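Local coordinates for protein EvdO1 (Micromonospora carbonacea, PDB 4XBZ) that probably catalyses an oxidative cyclization in orthosomycin antibiotic biosynthesis, as a metal-dependent oxygenase of the phytanoyl-CoA dioxygenase family, at residues P137-T142 and F259-A264; V284-I289 and F304-A309. All coordinates share one frame; numbering follows the deposited sequence.

Contact 1: residues P137-T142 and F259-A264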
ATOM      1  N   PRO A 137      -0.113   6.698   4.735  1.00 26.99           N
ATOM      2  CA  PRO A 137       0.048   7.984   5.427  1.00 27.12           C
ATOM      3  C   PRO A 137       0.062   7.872   6.962  1.00 23.85           C
ATOM      4  O   PRO A 137       0.527   8.803   7.611  1.00 25.09           O
ATOM      5  CB  PRO A 137      -1.171   8.784   4.946  1.00 29.48           C
ATOM      6  CG  PRO A 137      -2.209   7.725   4.646  1.00 24.01           C
ATOM      7  CD  PRO A 137      -1.404   6.618   4.025  1.00 26.66           C
ATOM      8  N   ASN A 138      -0.417   6.767   7.527  1.00 21.72           N
ATOM      9  CA  ASN A 138      -0.406   6.611   8.989  1.00 24.19           C
ATOM     10  C   ASN A 138       0.717   5.706   9.465  1.00 24.00           C
ATOM     11  O   ASN A 138       0.605   5.069  10.520  1.00 19.29           O
ATOM     12  CB  ASN A 138      -1.736   6.040   9.505  1.00 23.65           C
ATOM     13  CG  ASN A 138      -2.951   6.732   8.909  1.00 27.41           C
ATOM     14  OD1 ASN A 138      -3.000   7.956   8.816  1.00 26.99           O
ATOM     15  ND2 ASN A 138      -3.939   5.942   8.498  1.00 28.81           N
ATOM     16  N   LEU A 139       1.784   5.625   8.677  1.00 22.42           N
ATOM     17  CA  LEU A 139       2.922   4.782   9.027  1.00 26.82           C
ATOM     18  C   LEU A 139       3.503   5.145  10.401  1.00 25.70           C
ATOM     19  O   LEU A 139       3.600   6.313  10.773  1.00 22.80           O
ATOM     20  CB  LEU A 139       4.021   4.889   7.966  1.00 22.97           C
ATOM     21  CG  LEU A 139       4.844   6.172   7.957  1.00 23.41           C
ATOM     22  CD1 LEU A 139       6.321   5.854   8.264  1.00 27.82           C
ATOM     23  CD2 LEU A 139       4.708   6.867   6.624  1.00 26.63           C
ATOM     24  N   ILE A 140       3.877   4.132  11.160  1.00 24.49           N
ATOM     25  CA  ILE A 140       4.698   4.373  12.332  1.00 28.25           C
ATOM     26  C   ILE A 140       5.903   3.436  12.308  1.00 24.60           C
ATOM     27  O   ILE A 140       5.821   2.334  11.764  1.00 26.17           O
ATOM     28  CB  ILE A 140       3.910   4.193  13.641  1.00 26.38           C
ATOM     29  CG1 ILE A 140       3.326   2.784  13.747  1.00 25.98           C
ATOM     30  CG2 ILE A 140       2.808   5.242  13.756  1.00 26.85           C
ATOM     31  CD1 ILE A 140       3.219   2.289  15.197  1.00 22.44           C
ATOM     32  N   PRO A 141       7.034   3.885  12.867  1.00 22.74           N
ATOM     33  CA  PRO A 141       8.213   3.022  13.028  1.00 24.48           C
ATOM     34  C   PRO A 141       8.073   2.072  14.225  1.00 24.92           C
ATOM     35  O   PRO A 141       7.647   2.506  15.296  1.00 28.66           O
ATOM     36  CB  PRO A 141       9.343   4.026  13.255  1.00 24.52           C
ATOM     37  CG  PRO A 141       8.643   5.202  13.957  1.00 28.70           C
ATOM     38  CD  PRO A 141       7.288   5.275  13.297  1.00 24.56           C
ATOM     39  N   THR A 142       8.414   0.799  14.062  1.00 22.17           N
ATOM     40  CA  THR A 142       8.250  -0.137  15.163  1.00 23.33           C
ATOM     41  C   THR A 142       9.609  -0.648  15.632  1.00 27.22           C
ATOM     42  O   THR A 142      10.319   0.052  16.350  1.00 31.72           O
ATOM     43  CB  THR A 142       7.314  -1.321  14.783  1.00 28.18           C
ATOM     44  OG1 THR A 142       7.798  -1.957  13.599  1.00 31.01           O
ATOM     45  CG2 THR A 142       5.852  -0.829  14.533  1.00 25.13           C
ATOM     46  N   PHE A 259      14.828  -1.070   9.926  1.00 24.40           N
ATOM     47  CA  PHE A 259      13.641  -0.358  10.399  1.00 22.12           C
ATOM     48  C   PHE A 259      12.360  -1.062   9.937  1.00 23.29           C
ATOM     49  O   PHE A 259      12.127  -1.132   8.731  1.00 24.19           O
ATOM     50  CB  PHE A 259      13.616   1.068   9.852  1.00 21.61           C
ATOM     51  CG  PHE A 259      14.777   1.918  10.257  1.00 25.18           C
ATOM     52  CD1 PHE A 259      15.515   1.640  11.404  1.00 26.57           C
ATOM     53  CD2 PHE A 259      15.102   3.041   9.507  1.00 24.72           C
ATOM     54  CE1 PHE A 259      16.574   2.455  11.766  1.00 28.13           C
ATOM     55  CE2 PHE A 259      16.158   3.856   9.860  1.00 25.52           C
ATOM     56  CZ  PHE A 259      16.897   3.570  10.987  1.00 26.17           C
ATOM     57  N   GLU A 260      11.530  -1.568  10.853  1.00 24.56           N
ATOM     58  CA  GLU A 260      10.170  -1.993  10.470  1.00 24.79           C
ATOM     59  C   GLU A 260       9.145  -0.862  10.595  1.00 26.85           C
ATOM     60  O   GLU A 260       9.258   0.016  11.450  1.00 26.78           O
ATOM     61  CB  GLU A 260       9.664  -3.181  11.290  1.00 24.06           C
ATOM     62  CG  GLU A 260       8.386  -3.805  10.681  1.00 23.74           C
ATOM     63  CD  GLU A 260       7.576  -4.669  11.663  1.00 29.84           C
ATOM     64  OE1 GLU A 260       6.858  -4.113  12.539  1.00 25.55           O
ATOM     65  OE2 GLU A 260       7.641  -5.910  11.547  1.00 26.92           O
ATOM     66  N   TYR A 261       8.154  -0.894   9.712  1.00 25.82           N
ATOM     67  CA  TYR A 261       7.048   0.046   9.732  1.00 23.13           C
ATOM     68  C   TYR A 261       5.743  -0.726   9.656  1.00 25.00           C
ATOM     69  O   TYR A 261       5.702  -1.785   9.039  1.00 25.13           O
ATOM     70  CB  TYR A 261       7.154   1.026   8.570  1.00 24.08           C
ATOM     71  CG  TYR A 261       8.426   1.839   8.571  1.00 25.75           C
ATOM     72  CD1 TYR A 261       9.562   1.380   7.920  1.00 23.54           C
ATOM     73  CD2 TYR A 261       8.495   3.063   9.239  1.00 27.90           C
ATOM     74  CE1 TYR A 261      10.731   2.115   7.908  1.00 25.34           C
ATOM     75  CE2 TYR A 261       9.663   3.808   9.243  1.00 28.49           C
ATOM     76  CZ  TYR A 261      10.781   3.325   8.575  1.00 29.69           C
ATOM     77  OH  TYR A 261      11.947   4.052   8.573  1.00 27.79           O
ATOM     78  N   ARG A 262       4.700  -0.214  10.311  1.00 25.76           N
ATOM     79  CA  ARG A 262       3.337  -0.735  10.176  1.00 21.06           C
ATOM     80  C   ARG A 262       2.335   0.424  10.104  1.00 24.64           C
ATOM     81  O   ARG A 262       2.646   1.545  10.507  1.00 25.00           O
ATOM     82  CB  ARG A 262       2.974  -1.648  11.349  1.00 22.28           C
ATOM     83  CG  ARG A 262       3.856  -2.849  11.507  1.00 23.61           C
ATOM     84  CD  ARG A 262       3.412  -3.766  12.657  1.00 22.86           C
ATOM     85  NE  ARG A 262       4.390  -4.830  12.869  1.00 22.92           N
ATOM     86  CZ  ARG A 262       4.112  -6.131  12.949  1.00 30.44           C
ATOM     87  NH1 ARG A 262       2.855  -6.568  12.861  1.00 25.94           N
ATOM     88  NH2 ARG A 262       5.103  -7.001  13.127  1.00 27.18           N
ATOM     89  N   PRO A 263       1.123   0.165   9.595  1.00 24.96           N
ATOM     90  CA  PRO A 263       0.125   1.244   9.642  1.00 24.49           C
ATOM     91  C   PRO A 263      -0.414   1.455  11.056  1.00 21.45           C
ATOM     92  O   PRO A 263      -0.629   0.474  11.766  1.00 21.35           O
ATOM     93  CB  PRO A 263      -0.978   0.745   8.692  1.00 25.19           C
ATOM     94  CG  PRO A 263      -0.281  -0.275   7.805  1.00 22.53           C
ATOM     95  CD  PRO A 263       0.680  -0.952   8.742  1.00 21.38           C
ATOM     96  N   ALA A 264      -0.604   2.708  11.463  1.00 22.07           N
ATOM     97  CA  ALA A 264      -1.180   3.005  12.784  1.00 27.54           C
ATOM     98  C   ALA A 264      -2.551   2.362  13.010  1.00 26.66           C
ATOM     99  O   ALA A 264      -2.825   1.839  14.097  1.00 27.13           O
ATOM    100  CB  ALA A 264      -1.281   4.515  13.003  1.00 29.99           C
TER
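Glu260 reaches across to Thr142 between two antiparallel strands. Its CG stands opposite the backbone N (chi1 -168°), which carries the extended chain slantwise across the Thr142 side chain. Glu260 CB lies 3.2 Å from Thr142 OG1, and CG and CD pass the same oxygen. At the tip, Glu260 OE1 accepts a hydrogen bond from Thr142 OG1 at 2.6 Å. The NE of Arg262 meets that OE1 from the other face of the carboxylate, in a salt bridge. OE2 adds a weak bond from Arg262 NH2. Replacing Glu260 with an alanine is likely to leave Arg262 NE without its carboxylate and the Thr142 hydroxyl without this acceptor. Arg262 also bonds to Ala163 O and Gly164 O. The strands 139-147 and 256-263 are neighbours in the larger sheet of the double-stranded beta-helix, and the Glu260 side chain lies about 9 Å from the bound nickel. Ile140 and Arg262 form a hydrogen-bonded pair, with Ile140 N to Arg262 O at 2.9 Å. Beside them, Leu139 CD1 packs 3.7 Å from CD2 of the Tyr261 ring, and Pro141 CB touches CE2. Where strand 256-263 gives way to a helix, Ala264 N donates to Asn138 O at 2.8 Å.

Contact 2: residues V284-I289 and F304-A309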
ATOM      1  N   VAL A 284       8.626   9.670  18.360  1.00 28.33           N
ATOM      2  CA  VAL A 284       9.946   9.250  17.883  1.00 30.25           C
ATOM      3  C   VAL A 284      10.154   9.700  16.418  1.00 31.84           C
ATOM      4  O   VAL A 284      11.169  10.330  16.092  1.00 32.55           O
ATOM      5  CB  VAL A 284      10.127   7.717  17.981  1.00 28.97           C
ATOM      6  CG1 VAL A 284      11.439   7.281  17.325  1.00 26.69           C
ATOM      7  CG2 VAL A 284      10.050   7.259  19.416  1.00 23.83           C
ATOM      8  N   LEU A 285       9.178   9.411  15.556  1.00 27.67           N
ATOM      9  CA  LEU A 285       9.281   9.766  14.137  1.00 28.29           C
ATOM     10  C   LEU A 285       9.461  11.273  13.945  1.00 34.08           C
ATOM     11  O   LEU A 285      10.324  11.727  13.175  1.00 34.06           O
ATOM     12  CB  LEU A 285       8.046   9.295  13.366  1.00 23.28           C
ATOM     13  CG  LEU A 285       8.132   9.457  11.845  1.00 27.91           C
ATOM     14  CD1 LEU A 285       9.276   8.634  11.315  1.00 22.75           C
ATOM     15  CD2 LEU A 285       6.834   9.060  11.132  1.00 25.28           C
ATOM     16  N   ARG A 286       8.636  12.046  14.642  1.00 31.86           N
ATOM     17  CA  ARG A 286       8.672  13.497  14.500  1.00 33.13           C
ATOM     18  C   ARG A 286       9.963  14.049  15.095  1.00 33.26           C
ATOM     19  O   ARG A 286      10.524  15.019  14.590  1.00 34.08           O
ATOM     20  CB  ARG A 286       7.444  14.141  15.160  1.00 35.13           C
ATOM     21  CG  ARG A 286       6.126  13.672  14.567  1.00 32.80           C
ATOM     22  CD  ARG A 286       4.938  14.282  15.268  1.00 34.97           C
ATOM     23  NE  ARG A 286       4.577  15.549  14.656  1.00 38.99           N
ATOM     24  CZ  ARG A 286       4.642  16.717  15.276  1.00 40.34           C
ATOM     25  NH1 ARG A 286       5.044  16.772  16.540  1.00 37.36           N
ATOM     26  NH2 ARG A 286       4.298  17.826  14.636  1.00 43.86           N
ATOM     27  N   SER A 287      10.443  13.414  16.159  1.00 31.66           N
ATOM     28  CA  SER A 287      11.689  13.830  16.757  1.00 30.17           C
ATOM     29  C   SER A 287      12.849  13.583  15.800  1.00 36.86           C
ATOM     30  O   SER A 287      13.722  14.435  15.660  1.00 35.68           O
ATOM     31  CB  SER A 287      11.922  13.109  18.074  1.00 33.90           C
ATOM     32  OG  SER A 287      13.158  13.518  18.625  1.00 40.51           O
ATOM     33  N   CYS A 288      12.850  12.433  15.124  1.00 33.14           N
ATOM     34  CA  CYS A 288      13.949  12.108  14.217  1.00 35.90           C
ATOM     35  C   CYS A 288      13.928  13.002  12.984  1.00 34.83           C
ATOM     36  O   CYS A 288      14.982  13.410  12.480  1.00 32.83           O
ATOM     37  CB  CYS A 288      13.909  10.636  13.793  1.00 30.28           C
ATOM     38  SG  CYS A 288      14.163   9.440  15.131  1.00 30.44           S
ATOM     39  N   ILE A 289      12.728  13.309  12.502  1.00 33.52           N
ATOM     40  CA  ILE A 289      12.605  14.138  11.318  1.00 32.46           C
ATOM     41  C   ILE A 289      13.161  15.515  11.632  1.00 35.40           C
ATOM     42  O   ILE A 289      13.879  16.100  10.819  1.00 36.93           O
ATOM     43  CB  ILE A 289      11.144  14.244  10.820  1.00 33.19           C
ATOM     44  CG1 ILE A 289      10.689  12.912  10.220  1.00 30.90           C
ATOM     45  CG2 ILE A 289      11.022  15.324   9.755  1.00 29.95           C
ATOM     46  CD1 ILE A 289       9.231  12.857   9.850  1.00 25.43           C
ATOM     47  N   PHE A 304      10.539  15.096   5.257  1.00 33.41           N
ATOM     48  CA  PHE A 304       9.269  14.375   5.228  1.00 34.92           C
ATOM     49  C   PHE A 304       8.168  15.079   6.036  1.00 33.45           C
ATOM     50  O   PHE A 304       8.362  15.462   7.198  1.00 33.57           O
ATOM     51  CB  PHE A 304       9.449  12.940   5.733  1.00 32.01           C
ATOM     52  CG  PHE A 304       8.180  12.122   5.703  1.00 32.51           C
ATOM     53  CD1 PHE A 304       7.527  11.868   4.503  1.00 33.38           C
ATOM     54  CD2 PHE A 304       7.646  11.602   6.870  1.00 31.64           C
ATOM     55  CE1 PHE A 304       6.366  11.123   4.469  1.00 28.52           C
ATOM     56  CE2 PHE A 304       6.485  10.851   6.837  1.00 31.23           C
ATOM     57  CZ  PHE A 304       5.848  10.610   5.639  1.00 30.09           C
ATOM     58  N   ASP A 305       7.014  15.235   5.392  1.00 34.49           N
ATOM     59  CA  ASP A 305       5.828  15.852   5.981  1.00 31.20           C
ATOM     60  C   ASP A 305       4.870  14.768   6.479  1.00 34.15           C
ATOM     61  O   ASP A 305       4.055  14.249   5.706  1.00 32.92           O
ATOM     62  CB  ASP A 305       5.133  16.757   4.945  1.00 33.16           C
ATOM     63  CG  ASP A 305       3.983  17.579   5.540  1.00 39.21           C
ATOM     64  OD1 ASP A 305       3.976  17.830   6.765  1.00 37.88           O
ATOM     65  OD2 ASP A 305       3.082  17.987   4.777  1.00 42.87           O
ATOM     66  N   TYR A 306       4.968  14.430   7.766  1.00 32.17           N
ATOM     67  CA  TYR A 306       4.173  13.339   8.351  1.00 30.98           C
ATOM     68  C   TYR A 306       2.736  13.783   8.687  1.00 31.93           C
ATOM     69  O   TYR A 306       2.513  14.573   9.599  1.00 34.56           O
ATOM     70  CB  TYR A 306       4.871  12.796   9.596  1.00 23.14           C
ATOM     71  CG  TYR A 306       4.199  11.603  10.246  1.00 26.89           C
ATOM     72  CD1 TYR A 306       3.814  10.482   9.510  1.00 24.62           C
ATOM     73  CD2 TYR A 306       3.975  11.589  11.611  1.00 25.47           C
ATOM     74  CE1 TYR A 306       3.203   9.379  10.142  1.00 24.23           C
ATOM     75  CE2 TYR A 306       3.380  10.516  12.246  1.00 25.45           C
ATOM     76  CZ  TYR A 306       2.994   9.413  11.530  1.00 27.92           C
ATOM     77  OH  TYR A 306       2.405   8.364  12.226  1.00 23.16           O
ATOM     78  N   GLN A 307       1.768  13.251   7.954  1.00 30.86           N
ATOM     79  CA  GLN A 307       0.381  13.717   8.052  1.00 31.57           C
ATOM     80  C   GLN A 307      -0.615  12.560   8.067  1.00 29.61           C
ATOM     81  O   GLN A 307      -1.236  12.260   7.064  1.00 26.21           O
ATOM     82  CB  GLN A 307       0.042  14.662   6.883  1.00 29.91           C
ATOM     83  CG  GLN A 307       0.842  15.977   6.862  1.00 37.08           C
ATOM     84  CD  GLN A 307       0.540  16.883   8.058  1.00 42.41           C
ATOM     85  OE1 GLN A 307      -0.525  16.786   8.677  1.00 44.73           O
ATOM     86  NE2 GLN A 307       1.487  17.759   8.395  1.00 36.30           N
ATOM     87  N   PRO A 308      -0.756  11.889   9.209  1.00 29.68           N
ATOM     88  CA  PRO A 308      -1.740  10.807   9.228  1.00 28.75           C
ATOM     89  C   PRO A 308      -3.156  11.334   9.387  1.00 27.02           C
ATOM     90  O   PRO A 308      -3.315  12.518   9.645  1.00 32.64           O
ATOM     91  CB  PRO A 308      -1.322   9.979  10.444  1.00 26.44           C
ATOM     92  CG  PRO A 308      -0.560  10.896  11.282  1.00 28.70           C
ATOM     93  CD  PRO A 308       0.112  11.874  10.389  1.00 26.51           C
ATOM     94  N   ALA A 309      -4.159  10.480   9.222  1.00 27.65           N
ATOM     95  CA  ALA A 309      -5.541  10.877   9.496  1.00 32.94           C
ATOM     96  C   ALA A 309      -5.659  11.423  10.919  1.00 31.97           C
ATOM     97  O   ALA A 309      -4.960  10.945  11.813  1.00 30.61           O
ATOM     98  CB  ALA A 309      -6.480   9.714   9.298  1.00 32.20           C
TER
HETATM   99  O   HOH W   1       4.178  15.334  11.880  1.00 35.44           O
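Leu285 meets Tyr306 in a CH-pi contact. Its CD2 methyl sits 3.5 Å from the centroid of the Tyr306 ring, only 4° off the ring normal. The six ring carbons are therefore at nearly equal distances from the methyl. Leu285 CG lies opposite its backbone N (chi1 -173°), which points CG toward the loop; chi2 (61°) then sets CD2 over the ring. The CD atom of Pro308 covers the other face of Tyr306, so the ring is held between a methyl and a proline.

The remaining apolar contacts are made at Ile289 and Arg286. Ile289 CD1 comes to the edge of the Phe304 ring, near its plane, 3.6 Å from CD2. The same methyl is 4.4 Å from Tyr306 CB, so it bridges the two aromatic residues. The aliphatic part of Arg286 approaches the Tyr306 ring obliquely, with CG 4.2 Å from CD2.

The polar link runs through water. Arg286 NE donates to a water at 2.8 Å, and that water donates to Tyr306 O at 2.9 Å. This bridge lies on the exposed side of the contact, where Arg286 also makes a cation-pi contact with Trp315. At the buried end, Tyr306 OH is hydrogen-bonded to Gln282.

The irregular segment 304-309 meets helix 275-293 through Phe304 and Tyr306. Leu285, Ile289 and Phe304 all touch Leu128 of helix 125-134. On strand 139-147, Leu285 meets Pro141, Phe304 meets Leu139, and Tyr306 meets Ile140.

Overall arrangement
Both contacts are largely buried, but contact 1 is more fully so and nearer the chain centre, about 12 Å against about 17 Å (centre to centre). Contact 1 joins two sheet strands through main-chain hydrogen bonds and one Thr142-Glu260 bond, the glutamate being paired with an arginine of its own strand. Contact 2 sets a loop on a helix by apolar packing, with water at its exposed side. They hold different elements but touch each other. Asn138 OD1 accepts a hydrogen bond from Ala309 N, and Tyr306 OH makes a weak one to Leu139 O. The loop 304-309 is thus tied to Asn138, just before strand 139-147, and to its first residue, Leu139. Tyr202 of the second subunit packs on both Asn138 and Ala309.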